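Local structure of aspartate aminotransferase (Leishmania major, 4H51) at the interface of chains A and B. The protein catalyses the reversible transfer of the amino group from L-aspartate to 2-oxoglutarate as a homodimer, using pyridoxal 5'-phosphate. Residues are numbered along the deposited sequence; one frame, centred on the assembly and turned at random. Chains: chain A/B, Aspartate aminotransferase.

The interface of chains A and B. Residues chain A 132, 225, 256, 279, 281, 286, 290; chain B 18, 21.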
loop_
_atom_site.group_PDB
_atom_site.type_symbol
_atom_site.label_atom_id
_atom_site.label_comp_id
_atom_site.label_asym_id
_atom_site.label_seq_id
_atom_site.Cartn_x
_atom_site.Cartn_y
_atom_site.Cartn_z
ATOM N N VAL A 132 -1.813 -8.841 20.775
ATOM C CA VAL A 132 -1.798 -10.086 21.518
ATOM C C VAL A 132 -0.601 -10.171 22.449
ATOM O O VAL A 132 -0.650 -10.944 23.381
ATOM C CB VAL A 132 -1.884 -11.306 20.561
ATOM C CG1 VAL A 132 -3.253 -11.362 19.837
ATOM C CG2 VAL A 132 -0.864 -11.210 19.480
ATOM N N GLN A 225 6.112 -16.960 19.908
ATOM C CA GLN A 225 5.377 -16.718 18.667
ATOM C C GLN A 225 6.345 -16.796 17.522
ATOM O O GLN A 225 7.406 -16.128 17.527
ATOM C CB GLN A 225 4.726 -15.325 18.652
ATOM C CG GLN A 225 4.078 -14.970 17.330
ATOM C CD GLN A 225 2.835 -15.802 17.025
ATOM O OE1 GLN A 225 1.994 -16.017 17.911
ATOM N NE2 GLN A 225 2.716 -16.274 15.805
ATOM N N GLU A 256 1.272 -21.932 16.071
ATOM C CA GLU A 256 0.386 -20.914 15.517
ATOM C C GLU A 256 1.207 -20.013 14.615
ATOM O O GLU A 256 1.613 -18.907 15.038
ATOM C CB GLU A 256 -0.292 -20.073 16.606
ATOM C CG GLU A 256 -1.567 -20.672 17.189
ATOM C CD GLU A 256 -1.338 -21.813 18.119
ATOM O OE1 GLU A 256 -0.331 -21.820 18.886
ATOM O OE2 GLU A 256 -2.200 -22.713 18.121
ATOM N N LEU A 279 -2.266 -16.551 9.300
ATOM C CA LEU A 279 -2.076 -17.101 10.639
ATOM C C LEU A 279 -2.784 -18.453 10.753
ATOM O O LEU A 279 -3.964 -18.577 10.335
ATOM C CB LEU A 279 -2.622 -16.171 11.701
ATOM C CG LEU A 279 -2.629 -16.674 13.160
ATOM C CD1 LEU A 279 -1.229 -16.707 13.755
ATOM C CD2 LEU A 279 -3.572 -15.828 14.020
ATOM N N LEU A 281 -4.590 -21.001 13.129
ATOM C CA LEU A 281 -5.305 -20.882 14.409
ATOM C C LEU A 281 -6.537 -21.809 14.417
ATOM O O LEU A 281 -7.376 -21.702 13.527
ATOM C CB LEU A 281 -5.732 -19.403 14.638
ATOM C CG LEU A 281 -6.165 -19.002 16.062
ATOM C CD1 LEU A 281 -5.055 -19.243 17.089
ATOM C CD2 LEU A 281 -6.600 -17.530 16.135
ATOM N N LYS A 286 -12.152 -17.274 16.908
ATOM C CA LYS A 286 -10.977 -16.437 17.011
ATOM C C LYS A 286 -10.423 -16.089 15.657
ATOM O O LYS A 286 -9.926 -14.971 15.479
ATOM C CB LYS A 286 -9.896 -17.036 17.888
ATOM C CG LYS A 286 -10.311 -17.201 19.331
ATOM C CD LYS A 286 -11.032 -16.001 19.950
ATOM C CE LYS A 286 -10.196 -14.724 19.901
ATOM N NZ LYS A 286 -10.876 -13.684 20.732
ATOM N N VAL A 290 -9.670 -12.373 14.511
ATOM C CA VAL A 290 -8.336 -11.955 13.967
ATOM C C VAL A 290 -8.495 -11.300 12.586
ATOM O O VAL A 290 -7.898 -10.237 12.309
ATOM C CB VAL A 290 -7.330 -13.144 13.857
ATOM C CG1 VAL A 290 -6.135 -12.762 12.981
ATOM C CG2 VAL A 290 -6.828 -13.571 15.210
ATOM N N ALA B 18 -1.592 -20.300 21.690
ATOM C CA ALA B 18 -3.021 -20.474 21.429
ATOM C C ALA B 18 -3.848 -19.648 22.443
ATOM O O ALA B 18 -4.797 -18.975 22.073
ATOM C CB ALA B 18 -3.407 -21.938 21.441
ATOM N N TRP B 21 -3.640 -15.734 21.653
ATOM C CA TRP B 21 -4.493 -15.334 20.547
ATOM C C TRP B 21 -5.948 -15.314 20.951
ATOM O O TRP B 21 -6.730 -14.522 20.438
ATOM C CB TRP B 21 -4.316 -16.217 19.298
ATOM C CG TRP B 21 -3.043 -15.880 18.529
ATOM C CD1 TRP B 21 -1.809 -16.537 18.612
ATOM C CD2 TRP B 21 -2.835 -14.795 17.561
ATOM N NE1 TRP B 21 -0.883 -15.931 17.801
ATOM C CE2 TRP B 21 -1.429 -14.891 17.134
ATOM C CE3 TRP B 21 -3.635 -13.780 17.025
ATOM C CZ2 TRP B 21 -0.887 -14.024 16.211
ATOM C CZ3 TRP B 21 -3.070 -12.905 16.110
ATOM C CH2 TRP B 21 -1.730 -13.018 15.705
HETATM O O HOH W 1 0.105 -22.783 21.429
#
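B:Trp21, on the short N-terminal helix 17-22 of chain B, slides its indole between A:Leu279 and A:Val132, which meet opposite faces of the ring. A:Leu279, near the end of strand 274-280, reaches in from the opposite direction, and CD2 of its forked tip lies 3.5 Å from the centroid of the six-membered ring of B:Trp21 in a CH-pi contact. A branched leucine suits this place because one methyl lies over the six-membered ring while the other, CD1, hangs over its rim by CE2 and CZ2. On the other face, A:Val132 offers its compact pair of methyls towards the rim, its CG1 coming within 3.7 Å of CE3 of B:Trp21. A:Val290 of helix 284-299 crosses the indole at about a right angle; its CG2 meets the rim 3.7 Å from CE3 of B:Trp21, displaced to the A:Leu279 side of the ring plane. A:Leu281 packs at the root of the side chain, also on the A:Leu279 side, its CD1 3.8 Å from CB of B:Trp21.

The polar edge of the indole is recognised by A:Gln225. NE1 of B:Trp21 donates to the amide oxygen OE1 of A:Gln225 at 2.9 Å. The amide stands almost upright to the indole (80°), and the N-H arrives tilted out of the carbonyl plane. CG of A:Gln225 stands anti to the backbone N (chi1 174°), and a bend at chi2 then turns the amide towards the indole. NE2 of A:Gln225 donates to the backbone O of A:Glu256 (3.0 Å), which helps to fix the amide's rotation and keep OE1 facing the indole. Glutamine fits here because one amide can accept and donate at once.

Nearer the helix start, the carboxylate OE1 of A:Glu256 and the backbone N of B:Ala18 share a water, while the small CB of B:Ala18 lets the carboxylate lie close. The indole probably helps to fasten the N-terminal segment of one subunit onto its neighbour; two-fold symmetry repeats the contact with the chains exchanged, tying the homodimer together at two places.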